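Local coordinates for protein bvu-3222 (Bacteroides vulgatus ATCC 8482, PDB 3FYF) that is of unknown function, probably periplasmic and made with a signal sequence in its natural form, and folds as an antiparallel beta-barrel of the DUF4251 family, at residues Gln38-Leu43 with Gly117-Asn122; Gly79-Ala84 with Ala132-Val137. One frame throughout, in Å; residues are numbered along the deposited sequence. Where two conformers were deposited one is given.

Interaction 1. Residues Gln38-Leu43 with Gly117-Asn122; sequences QAINAL and GNVYYN
Leu43 overlaps the ring of Tyr121: its CD2 methyl sits over one face, 3.7 Å from the ring centroid and only 14° off the normal, displaced toward the CG side, in a clear CH-pi contact. The two side chains slide past one another in opposite directions, which also holds Leu43 CB above the same face, near the CD2-CE2 bond. Leu43's other methyl, CD1, meets Val119 CG1 tip to tip at 4.0 Å, and one turn earlier Ile40 CD1 presses on Val119 CG2 at 3.4 Å, tighter than usual for two methyl carbons. Here the last turns of helix 27-44 pack near one end of a closed antiparallel beta-barrel, and the axes of 38-43 and 119-122 run 28° apart; Val119 and Tyr121 alternate with residues facing the other way, as a beta-strand requires. Tyr121 CG stands anti to the backbone N (chi1 -168°), which swings the ring under Leu43 and brings OH to a water 2.6 Å away. That water lies in the ring plane at its edge and donates to Leu43 O at 2.7 Å. An alanine here in place of Tyr121 would probably take away the ring face under Leu43 CD2 and leave the water without its phenolic partner. Phe48 meets the same tyrosine ring edge-to-face, while Leu138 touches both Ile40 and Leu43.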
ATOM      1  N   GLN B  38      -2.615 -15.072 -14.941  1.00 52.87           N
ATOM      2  CA  GLN B  38      -3.886 -14.414 -15.268  1.00 53.56           C
ATOM      3  C   GLN B  38      -3.755 -12.908 -15.486  1.00 54.04           C
ATOM      4  O   GLN B  38      -4.443 -12.352 -16.345  1.00 57.44           O
ATOM      5  CB  GLN B  38      -4.928 -14.675 -14.178  1.00 54.33           C
ATOM      6  CG  GLN B  38      -5.558 -16.067 -14.216  1.00 55.95           C
ATOM      7  CD  GLN B  38      -6.592 -16.277 -13.119  1.00 61.39           C
ATOM      8  OE1 GLN B  38      -6.753 -15.446 -12.221  1.00 68.92           O
ATOM      9  NE2 GLN B  38      -7.299 -17.401 -13.187  1.00 75.27           N
ATOM     10  N   ALA B  39      -2.897 -12.251 -14.702  1.00 51.75           N
ATOM     11  CA  ALA B  39      -2.646 -10.814 -14.848  1.00 51.62           C
ATOM     12  C   ALA B  39      -1.829 -10.506 -16.107  1.00 48.48           C
ATOM     13  O   ALA B  39      -2.137  -9.555 -16.824  1.00 51.36           O
ATOM     14  CB  ALA B  39      -1.957 -10.250 -13.603  1.00 51.53           C
ATOM     15  N   ILE B  40      -0.798 -11.317 -16.357  1.00 48.41           N
ATOM     16  CA  ILE B  40       0.033 -11.247 -17.573  1.00 49.84           C
ATOM     17  C   ILE B  40      -0.836 -11.365 -18.826  1.00 52.38           C
ATOM     18  O   ILE B  40      -0.775 -10.508 -19.715  1.00 53.35           O
ATOM     19  CB  ILE B  40       1.116 -12.377 -17.584  1.00 52.67           C
ATOM     20  CG1 ILE B  40       2.112 -12.204 -16.439  1.00 57.73           C
ATOM     21  CG2 ILE B  40       1.861 -12.452 -18.930  1.00 54.03           C
ATOM     22  CD1 ILE B  40       3.117 -11.121 -16.658  1.00 50.45           C
ATOM     23  N   ASN B  41      -1.654 -12.418 -18.868  1.00 55.00           N
ATOM     24  CA  ASN B  41      -2.583 -12.673 -19.976  1.00 59.85           C
ATOM     25  C   ASN B  41      -3.666 -11.614 -20.133  1.00 59.54           C
ATOM     26  O   ASN B  41      -4.099 -11.329 -21.248  1.00 64.78           O
ATOM     27  CB  ASN B  41      -3.222 -14.058 -19.841  1.00 60.85           C
ATOM     28  CG  ASN B  41      -2.219 -15.185 -20.020  1.00 63.09           C
ATOM     29  OD1 ASN B  41      -1.163 -15.009 -20.631  1.00 70.95           O
ATOM     30  ND2 ASN B  41      -2.546 -16.350 -19.484  1.00 65.50           N
ATOM     31  N   ALA B  42      -4.090 -11.025 -19.017  1.00 61.15           N
ATOM     32  CA  ALA B  42      -5.042  -9.920 -19.049  1.00 56.04           C
ATOM     33  C   ALA B  42      -4.414  -8.674 -19.663  1.00 55.47           C
ATOM     34  O   ALA B  42      -5.077  -7.944 -20.402  1.00 55.56           O
ATOM     35  CB  ALA B  42      -5.554  -9.620 -17.666  1.00 57.46           C
ATOM     36  N   LEU B  43      -3.136  -8.447 -19.364  1.00 52.91           N
ATOM     37  CA  LEU B  43      -2.408  -7.291 -19.894  1.00 55.71           C
ATOM     38  C   LEU B  43      -2.103  -7.453 -21.379  1.00 55.16           C
ATOM     39  O   LEU B  43      -2.215  -6.496 -22.136  1.00 54.64           O
ATOM     40  CB  LEU B  43      -1.103  -7.052 -19.124  1.00 53.23           C
ATOM     41  CG  LEU B  43      -1.143  -6.479 -17.703  1.00 51.75           C
ATOM     42  CD1 LEU B  43       0.234  -6.619 -17.058  1.00 53.72           C
ATOM     43  CD2 LEU B  43      -1.606  -5.029 -17.673  1.00 50.06           C
ATOM     44  N   GLY B 117      10.659 -10.907 -13.690  1.00 45.36           N
ATOM     45  CA  GLY B 117       9.280 -11.028 -14.129  1.00 46.07           C
ATOM     46  C   GLY B 117       8.342  -9.952 -13.619  1.00 47.28           C
ATOM     47  O   GLY B 117       7.133 -10.142 -13.649  1.00 50.88           O
ATOM     48  N   ASN B 118       8.888  -8.825 -13.152  1.00 50.11           N
ATOM     49  CA  ASN B 118       8.077  -7.630 -12.876  1.00 50.66           C
ATOM     50  C   ASN B 118       7.731  -6.965 -14.194  1.00 49.28           C
ATOM     51  O   ASN B 118       8.610  -6.768 -15.033  1.00 54.62           O
ATOM     52  CB  ASN B 118       8.818  -6.621 -11.992  1.00 47.52           C
ATOM     53  CG  ASN B 118       9.346  -7.229 -10.718  1.00 45.45           C
ATOM     54  OD1 ASN B 118       8.608  -7.860  -9.959  1.00 44.93           O
ATOM     55  ND2 ASN B 118      10.631  -7.020 -10.458  1.00 45.31           N
ATOM     56  N   VAL B 119       6.464  -6.611 -14.373  1.00 45.14           N
ATOM     57  CA  VAL B 119       5.979  -6.091 -15.659  1.00 43.81           C
ATOM     58  C   VAL B 119       5.690  -4.592 -15.599  1.00 45.88           C
ATOM     59  O   VAL B 119       5.055  -4.108 -14.669  1.00 40.29           O
ATOM     60  CB  VAL B 119       4.732  -6.859 -16.136  1.00 49.27           C
ATOM     61  CG1 VAL B 119       4.199  -6.319 -17.478  1.00 43.14           C
ATOM     62  CG2 VAL B 119       5.059  -8.323 -16.246  1.00 46.86           C
ATOM     63  N   TYR B 120       6.170  -3.876 -16.606  1.00 48.25           N
ATOM     64  CA  TYR B 120       6.004  -2.440 -16.699  1.00 50.45           C
ATOM     65  C   TYR B 120       5.116  -2.134 -17.899  1.00 50.70           C
ATOM     66  O   TYR B 120       5.549  -2.228 -19.046  1.00 55.09           O
ATOM     67  CB  TYR B 120       7.380  -1.755 -16.775  1.00 46.89           C
ATOM     68  CG  TYR B 120       8.210  -2.016 -15.527  1.00 44.95           C
ATOM     69  CD1 TYR B 120       8.224  -1.101 -14.476  1.00 48.01           C
ATOM     70  CD2 TYR B 120       8.943  -3.194 -15.381  1.00 43.67           C
ATOM     71  CE1 TYR B 120       8.967  -1.346 -13.319  1.00 44.91           C
ATOM     72  CE2 TYR B 120       9.681  -3.450 -14.223  1.00 38.88           C
ATOM     73  CZ  TYR B 120       9.687  -2.527 -13.203  1.00 49.58           C
ATOM     74  OH  TYR B 120      10.422  -2.785 -12.070  1.00 53.57           O
ATOM     75  N   TYR B 121       3.864  -1.798 -17.607  1.00 49.85           N
ATOM     76  CA  TYR B 121       2.827  -1.587 -18.615  1.00 46.78           C
ATOM     77  C   TYR B 121       2.427  -0.114 -18.633  1.00 50.82           C
ATOM     78  O   TYR B 121       1.860   0.401 -17.656  1.00 48.26           O
ATOM     79  CB  TYR B 121       1.620  -2.468 -18.281  1.00 46.59           C
ATOM     80  CG  TYR B 121       0.567  -2.588 -19.362  1.00 51.72           C
ATOM     81  CD1 TYR B 121      -0.497  -1.692 -19.428  1.00 51.61           C
ATOM     82  CD2 TYR B 121       0.611  -3.627 -20.291  1.00 45.26           C
ATOM     83  CE1 TYR B 121      -1.477  -1.813 -20.405  1.00 57.96           C
ATOM     84  CE2 TYR B 121      -0.367  -3.754 -21.275  1.00 53.79           C
ATOM     85  CZ  TYR B 121      -1.408  -2.845 -21.322  1.00 52.45           C
ATOM     86  OH  TYR B 121      -2.383  -2.953 -22.285  1.00 51.24           O
ATOM     87  N   ASN B 122       2.736   0.565 -19.741  1.00 49.53           N
ATOM     88  CA  ASN B 122       2.482   2.000 -19.885  1.00 51.45           C
ATOM     89  C   ASN B 122       1.503   2.275 -21.027  1.00 53.87           C
ATOM     90  O   ASN B 122       1.512   1.557 -22.027  1.00 56.11           O
ATOM     91  CB  ASN B 122       3.791   2.764 -20.143  1.00 50.91           C
ATOM     92  CG  ASN B 122       4.739   2.780 -18.938  1.00 54.55           C
ATOM     93  OD1 ASN B 122       5.878   3.219 -19.048  1.00 57.92           O
ATOM     94  ND2 ASN B 122       4.270   2.321 -17.796  1.00 55.60           N
TER
HETATM   95  O   HOH W   1      -2.270  -4.697 -24.179  1.00 53.21           O

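Interaction 2. Residues Gly79-Ala84 with Ala132-Val137; sequences GIIQTA and ATVSIV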
ATOM      1  N   GLY B  79     -10.518   2.586 -22.334  1.00 67.38           N
ATOM      2  CA  GLY B  79      -9.999   2.603 -20.974  1.00 64.54           C
ATOM      3  C   GLY B  79     -10.651   3.578 -20.016  1.00 62.57           C
ATOM      4  O   GLY B  79     -10.942   4.715 -20.383  1.00 60.87           O
ATOM      5  N   ILE B  80     -10.859   3.119 -18.782  1.00 60.39           N
ATOM      6  CA  ILE B  80     -11.477   3.909 -17.715  1.00 59.76           C
ATOM      7  C   ILE B  80     -10.503   4.159 -16.550  1.00 56.22           C
ATOM      8  O   ILE B  80      -9.855   3.236 -16.063  1.00 52.34           O
ATOM      9  CB  ILE B  80     -12.750   3.199 -17.157  1.00 58.79           C
ATOM     10  CG1 ILE B  80     -13.702   2.804 -18.293  1.00 65.84           C
ATOM     11  CG2 ILE B  80     -13.475   4.086 -16.132  1.00 59.82           C
ATOM     12  CD1 ILE B  80     -14.721   1.747 -17.918  1.00 64.87           C
ATOM     13  N   ILE B  81     -10.404   5.416 -16.121  1.00 57.20           N
ATOM     14  CA  ILE B  81      -9.832   5.752 -14.821  1.00 56.57           C
ATOM     15  C   ILE B  81     -10.955   6.309 -13.951  1.00 56.76           C
ATOM     16  O   ILE B  81     -11.498   7.377 -14.233  1.00 54.63           O
ATOM     17  CB  ILE B  81      -8.684   6.789 -14.925  1.00 57.85           C
ATOM     18  CG1 ILE B  81      -7.538   6.254 -15.790  1.00 52.45           C
ATOM     19  CG2 ILE B  81      -8.190   7.182 -13.533  1.00 54.09           C
ATOM     20  CD1 ILE B  81      -6.613   7.334 -16.309  1.00 59.32           C
ATOM     21  N   GLN B  82     -11.308   5.570 -12.902  1.00 59.25           N
ATOM     22  CA  GLN B  82     -12.322   6.011 -11.948  1.00 61.20           C
ATOM     23  C   GLN B  82     -11.737   6.168 -10.547  1.00 63.65           C
ATOM     24  O   GLN B  82     -11.108   5.245 -10.020  1.00 65.75           O
ATOM     25  CB  GLN B  82     -13.494   5.026 -11.915  1.00 61.33           C
ATOM     26  CG  GLN B  82     -14.665   5.459 -11.028  1.00 61.69           C
ATOM     27  CD  GLN B  82     -15.430   6.636 -11.601  1.00 63.07           C
ATOM     28  OE1 GLN B  82     -16.002   6.545 -12.683  1.00 68.13           O
ATOM     29  NE2 GLN B  82     -15.453   7.746 -10.868  1.00 62.94           N
ATOM     30  N   THR B  83     -11.947   7.339  -9.955  1.00 62.33           N
ATOM     31  CA  THR B  83     -11.604   7.572  -8.557  1.00 64.05           C
ATOM     32  C   THR B  83     -12.658   8.446  -7.863  1.00 65.72           C
ATOM     33  O   THR B  83     -13.400   9.180  -8.520  1.00 66.60           O
ATOM     34  CB  THR B  83     -10.158   8.138  -8.391  1.00 63.63           C
ATOM     35  OG1 THR B  83      -9.725   7.971  -7.035  1.00 63.89           O
ATOM     36  CG2 THR B  83     -10.054   9.604  -8.797  1.00 56.47           C
ATOM     37  N   ALA B  84     -12.720   8.349  -6.539  1.00 65.05           N
ATOM     38  CA  ALA B  84     -13.710   9.080  -5.745  1.00 66.62           C
ATOM     39  C   ALA B  84     -13.242  10.477  -5.319  1.00 68.42           C
ATOM     40  O   ALA B  84     -13.950  11.181  -4.592  1.00 73.81           O
ATOM     41  CB  ALA B  84     -14.118   8.253  -4.523  1.00 62.32           C
ATOM     42  N   ALA B 132      -4.773  11.547 -19.805  1.00 51.67           N
ATOM     43  CA  ALA B 132      -3.812  11.001 -18.837  1.00 49.09           C
ATOM     44  C   ALA B 132      -2.827   9.988 -19.419  1.00 47.11           C
ATOM     45  O   ALA B 132      -3.135   9.273 -20.365  1.00 45.29           O
ATOM     46  CB  ALA B 132      -4.548  10.383 -17.634  1.00 47.92           C
ATOM     47  N   THR B 133      -1.632   9.949 -18.845  1.00 45.11           N
ATOM     48  CA  THR B 133      -0.738   8.820 -19.046  1.00 49.14           C
ATOM     49  C   THR B 133      -0.722   7.968 -17.779  1.00 45.94           C
ATOM     50  O   THR B 133      -0.723   8.482 -16.660  1.00 45.93           O
ATOM     51  CB  THR B 133       0.687   9.233 -19.452  1.00 48.90           C
ATOM     52  OG1 THR B 133       1.195  10.208 -18.535  1.00 54.04           O
ATOM     53  CG2 THR B 133       0.688   9.806 -20.868  1.00 51.64           C
ATOM     54  N   VAL B 134      -0.731   6.659 -17.991  1.00 48.47           N
ATOM     55  CA  VAL B 134      -0.887   5.669 -16.945  1.00 47.51           C
ATOM     56  C   VAL B 134       0.350   4.783 -16.931  1.00 48.30           C
ATOM     57  O   VAL B 134       0.853   4.389 -17.987  1.00 45.81           O
ATOM     58  CB  VAL B 134      -2.143   4.789 -17.204  1.00 49.56           C
ATOM     59  CG1 VAL B 134      -2.339   3.781 -16.100  1.00 39.23           C
ATOM     60  CG2 VAL B 134      -3.400   5.648 -17.352  1.00 48.20           C
ATOM     61  N   SER B 135       0.845   4.491 -15.731  1.00 46.29           N
ATOM     62  CA  SER B 135       1.996   3.620 -15.566  0.50 46.35           C
ATOM     63  C   SER B 135       1.704   2.538 -14.525  1.00 45.24           C
ATOM     64  O   SER B 135       1.488   2.838 -13.352  1.00 42.31           O
ATOM     65  CB  SER B 135       3.232   4.443 -15.191  0.50 46.18           C
ATOM     66  OG  SER B 135       4.412   3.680 -15.315  0.50 50.69           O
ATOM     67  N   ILE B 136       1.676   1.286 -14.976  1.00 43.94           N
ATOM     68  CA  ILE B 136       1.406   0.141 -14.119  1.00 41.01           C
ATOM     69  C   ILE B 136       2.693  -0.649 -13.902  1.00 41.23           C
ATOM     70  O   ILE B 136       3.417  -0.945 -14.846  1.00 41.67           O
ATOM     71  CB  ILE B 136       0.310  -0.804 -14.714  1.00 45.74           C
ATOM     72  CG1 ILE B 136      -1.022  -0.066 -14.891  1.00 40.72           C
ATOM     73  CG2 ILE B 136       0.121  -2.056 -13.836  1.00 41.27           C
ATOM     74  CD1 ILE B 136      -2.084  -0.833 -15.703  1.00 36.04           C
ATOM     75  N   VAL B 137       2.979  -0.970 -12.646  1.00 37.30           N
ATOM     76  CA  VAL B 137       4.043  -1.905 -12.323  1.00 34.25           C
ATOM     77  C   VAL B 137       3.365  -3.100 -11.667  1.00 36.46           C
ATOM     78  O   VAL B 137       2.705  -2.939 -10.642  1.00 35.35           O
ATOM     79  CB  VAL B 137       5.075  -1.286 -11.354  1.00 32.73           C
ATOM     80  CG1 VAL B 137       6.165  -2.296 -11.035  1.00 33.66           C
ATOM     81  CG2 VAL B 137       5.685   0.019 -11.952  1.00 37.14           C
TER
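With chi1 at -60°, Ile81 places CG1 anti to its own carbonyl carbon, and a nearly extended second torsion (chi2 161°) carries CD1 into the barrel interior, toward strand 132-138. Val134 answers with CG1 anti to its backbone N (chi1 -178°), a setting that puts CG2 beside that nitrogen and in the path of the isoleucine. The two side chains reach toward each other tip to tip, and CD1 of Ile81 stops 3.8 Å from CG2 of Val134. The same CD1 lies 3.9 Å from CB of Ala132, so one terminal methyl bridges two residues that point inward from alternate positions of strand 132-138. Thr133, between them, turns its side chain away. The backbones stay well apart, the nearest alpha carbons, those of Ile81 and Ala132, being 8.9 Å from each other. Such spacing illustrates how a beta-barrel fills its core: strands 78-83 and 132-138 are not paired, since the short way round the barrel strands 100-113 and 119-126 lie between them, and the closing of the barrel turns their inward side chains to face each other. Ile125 of strand 119-126 and Ile149 of strand 144-151 also touch Ile81, while Val147 and Tyr123 pack against Val134. All three residues of the contact are buried, and every atom that meets across it is a methyl-type carbon; the association therefore depends on shape and the exclusion of water, with no polar group in the touching set to fix its direction.

From the N terminus, the chain first supplies helix residues 38-43, then strand residues 79-84, before returning through 117-122 to close interaction 1 and through 132-137 to close interaction 2. The segments alternate, so the two loops cross. Interaction 1 spans 73 intervening residues and ties the end of helix 27-44 to strand 119-126; interaction 2 spans 47 and joins strand 78-83 to strand 132-138 across the core of the barrel. Their centres lie about 15 Å apart, yet their second segments belong to neighbouring antiparallel strands, where Tyr121 O and Ile136 N, 2.8 Å apart, probably form a hydrogen bond. Helix packing and the barrel core thus share one strand pair.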